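Local coordinates for Sec-alkyl sulfatase (Pseudomonas sp. dsm 6611, PDB 2YHE) that hydrolyses (R)-secondary alkyl sulfates with strict inversion of configuration, giving (S)-alcohols and sulfate, at the interface of chains A and B. Coordinates in Å, arbitrary orientation; residue numbers count along the deposited sequence, not the author numbering. Chains: chain A/B, Sec-alkyl sulfatase.

Contacts 1 and 2 are neighbouring patches of one two-fold dimer interface, and the centres of their C-alpha atoms lie about 9 Å apart. Both are built around the same short stretch of chain B, which includes the 3-10 helix 439-441. B:Pro439 belongs to both. In contact 1 this stretch meets helices 420-431 and 515-530 of chain A. In contact 2 it meets helices 477-490 and 495-511 and A:Val659, in a loop near the C-terminus. One segment of a subunit is thus gripped by several helices of its partner. Two-fold symmetry repeats both contacts with the chains exchanged, in keeping with the known homodimer.

Contact 1: the interface of chains A and B. Residues chain A 425, 517, 520-521; chain B 435, 439, 442-443.
B:Leu442 lies on one face of the indole of A:Trp517. Both residues belong to the alkyl sulfatase dimerisation region of this type III sulfatase, a metallo-beta-lactamase superfamily member. The leucine makes two CH-pi contacts. Its CD2 sits 3.7 Å from the centroid of the five-membered ring, and its CG sits 3.8 Å from that of the six-membered ring. The side chain of B:Leu442 points CG away from its own backbone N (chi1 -167°), which carries the branch onto the indole. It hides 76 Å², the largest area of any residue in the patch.

Other apolar contacts surround this pair. The CE methyl of A:Met520 lies 3.9 Å from B:Leu442 CD2, the two side chains crossing at about a right angle. The phenol of A:Tyr521 reaches B:Leu442 CD2 through CZ. B:Tyr435 lies on the other side of the leucine within chain B, its ring face toward CD1. The sulfur of A:Met520 passes the phenol of B:Tyr435, SD to OH 3.8 Å. B:Pro439 rests against helix 515-530, with its CB 3.8 Å from A:Tyr521 CD1.

A salt bridge lies at the other end of the patch. A:Arg425 NH2, from the guanidinium, donates a hydrogen bond of 2.5 Å to the carboxylate oxygen OD1 of B:Asp443. The bond is fairly straight, 166° at H. OD1 lies nearly in the guanidinium plane, but the donor reaches it on the anti side, somewhat out of the carboxylate plane. The two flat groups are turned steeply to each other, 78° apart. The CB of B:Asp443 also packs at 3.6 Å against A:Trp517 CH2, so the indole may help to position the carboxylate.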
# COMPACT_ATOMS: atom_id res chain seq x y z
N ARG A 425 5.23 -11.09 1.50
CA ARG A 425 5.92 -9.85 1.13
C ARG A 425 4.91 -8.69 1.06
O ARG A 425 5.24 -7.57 1.44
CB ARG A 425 6.72 -10.01 -0.18
CG ARG A 425 7.95 -10.89 -0.02
CD ARG A 425 8.83 -10.95 -1.25
NE ARG A 425 8.65 -12.17 -2.02
CZ ARG A 425 9.61 -13.06 -2.29
NH1 ARG A 425 10.82 -12.91 -1.79
NH2 ARG A 425 9.35 -14.11 -3.05
N TRP A 517 2.92 -17.41 -11.76
CA TRP A 517 4.38 -17.44 -11.83
C TRP A 517 4.80 -18.11 -13.13
O TRP A 517 5.65 -17.56 -13.83
CB TRP A 517 4.97 -18.17 -10.60
CG TRP A 517 5.04 -17.30 -9.37
CD1 TRP A 517 4.10 -16.39 -8.95
CD2 TRP A 517 6.10 -17.27 -8.39
NE1 TRP A 517 4.52 -15.78 -7.78
CE2 TRP A 517 5.75 -16.30 -7.42
CE3 TRP A 517 7.31 -17.97 -8.24
CZ2 TRP A 517 6.57 -16.00 -6.33
CZ3 TRP A 517 8.13 -17.66 -7.16
CH2 TRP A 517 7.76 -16.68 -6.23
N MET A 520 4.16 -15.67 -15.95
CA MET A 520 5.14 -14.60 -15.90
C MET A 520 6.49 -15.06 -16.45
O MET A 520 7.09 -14.36 -17.27
CB MET A 520 5.28 -14.04 -14.48
CG MET A 520 4.07 -13.27 -14.04
SD MET A 520 4.23 -12.66 -12.34
CE MET A 520 3.64 -13.95 -11.44
N TYR A 521 6.93 -16.25 -16.02
CA TYR A 521 8.21 -16.81 -16.46
C TYR A 521 8.20 -17.13 -17.97
O TYR A 521 9.17 -16.84 -18.65
CB TYR A 521 8.53 -18.07 -15.64
CG TYR A 521 8.96 -17.83 -14.21
CD1 TYR A 521 9.89 -16.85 -13.90
CD2 TYR A 521 8.57 -18.69 -13.19
CE1 TYR A 521 10.37 -16.68 -12.59
CE2 TYR A 521 9.02 -18.52 -11.88
CZ TYR A 521 9.91 -17.51 -11.58
OH TYR A 521 10.36 -17.35 -10.30
N TYR B 435 6.79 -5.21 -6.44
CA TYR B 435 7.19 -6.02 -7.58
C TYR B 435 7.12 -5.23 -8.86
O TYR B 435 6.06 -4.69 -9.19
CB TYR B 435 6.43 -7.35 -7.61
CG TYR B 435 6.69 -8.18 -8.85
CD1 TYR B 435 7.97 -8.64 -9.15
CD2 TYR B 435 5.65 -8.51 -9.71
CE1 TYR B 435 8.21 -9.39 -10.30
CE2 TYR B 435 5.88 -9.26 -10.86
CZ TYR B 435 7.15 -9.71 -11.14
OH TYR B 435 7.35 -10.47 -12.27
N PRO B 439 9.98 -10.80 -14.03
CA PRO B 439 10.06 -12.07 -13.27
C PRO B 439 11.42 -12.43 -12.68
O PRO B 439 11.45 -13.25 -11.77
CB PRO B 439 9.48 -13.13 -14.22
CG PRO B 439 8.83 -12.38 -15.29
CD PRO B 439 9.49 -11.05 -15.40
N LEU B 442 10.92 -11.64 -9.12
CA LEU B 442 9.74 -12.29 -8.55
C LEU B 442 10.01 -12.96 -7.21
O LEU B 442 9.16 -12.93 -6.34
CB LEU B 442 9.15 -13.29 -9.57
CG LEU B 442 7.75 -13.88 -9.35
CD1 LEU B 442 6.71 -12.82 -9.10
CD2 LEU B 442 7.34 -14.70 -10.55
N ASP B 443 11.19 -13.55 -7.02
CA ASP B 443 11.47 -14.25 -5.78
C ASP B 443 12.87 -13.90 -5.25
O ASP B 443 13.76 -14.76 -5.21
CB ASP B 443 11.23 -15.77 -5.98
CG ASP B 443 11.14 -16.61 -4.72
OD1 ASP B 443 10.90 -16.03 -3.62
OD2 ASP B 443 11.32 -17.84 -4.82

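Contact 2: the interface of chains A and B. Residues chain A 481, 485, 501, 505, 659; chain B 438-440.
B:Ala440 fits its methyl group against helices 477-490 and 495-511 of chain A. This is the tightly packed part of the contact, and B:Ala440 hides 53 Å² there. Its CB lies 3.6 Å from A:Asn485 CB and equally near the backbone O of A:Val481. The side-chain amide of A:Gln501 lies beside the same methyl, as a second-shell residue behind the alanine. A:Gln501 NE2 donates a 2.7 Å hydrogen bond to A:Val481 O, in the carbonyl plane and on a lone pair. That bond ties the two helices together and fixes the amide next to the alanine.

A:Met505 extends beyond its CG (chi2 -161°, chi3 -173°), and this brings its CE methyl up to the 3-10 helix of chain B. There CE lies 3.6 Å from B:Ala440 N and also touches B:Pro439 CB.

A hydrogen bond across the contact joins two asparagines. B:Asn438 ND2 donates to the amide oxygen OD1 of A:Asn485 at 2.9 Å. The side chains come from opposite directions, with their amide planes 77° apart, and the donor is tilted from the carbonyl plane. The other end of the B:Asn438 amide turns back on its own chain. Its OD1 accepts a 3.1 Å bond from B:Ala440 N, with the donor well above the carbonyl plane. One amide thus holds the start of the 3-10 helix and also grips the partner subunit.

The contact is looser at its margins. A:Val481 reaches B:Ala440 CA with its CG2 methyl only at 4.1 Å. A:Val659, near the C-terminus, hides 13 Å² and gives a modest apolar contact through CG1 to B:Pro439 CD at 3.7 Å.

The site seats a short segment of one subunit's dimerisation region among helices of the other, and so probably contributes to holding the homodimer together.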
# COMPACT_ATOMS: atom_id res chain seq x y z
N VAL A 481 18.69 -16.45 -13.00
CA VAL A 481 17.85 -15.34 -13.47
C VAL A 481 18.26 -14.01 -12.85
O VAL A 481 18.07 -12.98 -13.49
CB VAL A 481 16.32 -15.54 -13.43
CG1 VAL A 481 15.91 -16.79 -14.18
CG2 VAL A 481 15.75 -15.55 -12.00
N ASN A 485 19.76 -11.14 -15.34
CA ASN A 485 18.99 -9.89 -15.38
C ASN A 485 19.93 -8.69 -15.39
O ASN A 485 19.71 -7.75 -16.16
CB ASN A 485 18.04 -9.81 -14.19
CG ASN A 485 17.11 -8.63 -14.25
OD1 ASN A 485 16.42 -8.41 -15.26
ND2 ASN A 485 17.10 -7.84 -13.19
N GLN A 501 19.07 -16.53 -19.91
CA GLN A 501 18.07 -15.93 -19.02
C GLN A 501 16.71 -16.56 -19.28
O GLN A 501 16.02 -16.96 -18.33
CB GLN A 501 18.04 -14.39 -19.20
CG GLN A 501 17.17 -13.63 -18.21
CD GLN A 501 17.62 -13.65 -16.78
OE1 GLN A 501 18.62 -14.29 -16.41
NE2 GLN A 501 16.89 -12.96 -15.95
N MET A 505 14.40 -19.09 -16.81
CA MET A 505 13.01 -18.72 -16.53
C MET A 505 12.06 -19.82 -16.92
O MET A 505 11.13 -20.14 -16.18
CB MET A 505 12.61 -17.45 -17.25
CG MET A 505 12.98 -16.20 -16.52
SD MET A 505 12.04 -14.78 -17.11
CE MET A 505 12.86 -13.48 -16.20
N VAL A 659 11.31 -7.20 -19.49
CA VAL A 659 12.47 -8.08 -19.23
C VAL A 659 13.84 -7.57 -19.75
O VAL A 659 14.87 -8.24 -19.69
CB VAL A 659 12.19 -9.56 -19.52
CG1 VAL A 659 11.15 -10.13 -18.57
CG2 VAL A 659 11.79 -9.78 -20.98
N ASN B 438 9.11 -7.50 -13.61
CA ASN B 438 10.18 -8.29 -14.20
C ASN B 438 10.31 -9.61 -13.42
O ASN B 438 10.70 -9.56 -12.24
CB ASN B 438 11.50 -7.49 -14.18
CG ASN B 438 12.68 -8.17 -14.81
OD1 ASN B 438 12.69 -9.38 -15.12
ND2 ASN B 438 13.70 -7.40 -15.03
N PRO B 439 9.98 -10.80 -14.03
CA PRO B 439 10.06 -12.07 -13.27
C PRO B 439 11.42 -12.43 -12.68
O PRO B 439 11.45 -13.25 -11.77
CB PRO B 439 9.48 -13.13 -14.22
CG PRO B 439 8.83 -12.38 -15.29
CD PRO B 439 9.49 -11.05 -15.40
N ALA B 440 12.51 -11.78 -13.10
CA ALA B 440 13.80 -12.01 -12.46
C ALA B 440 13.82 -11.47 -10.98
O ALA B 440 14.66 -11.89 -10.15
CB ALA B 440 14.90 -11.36 -13.27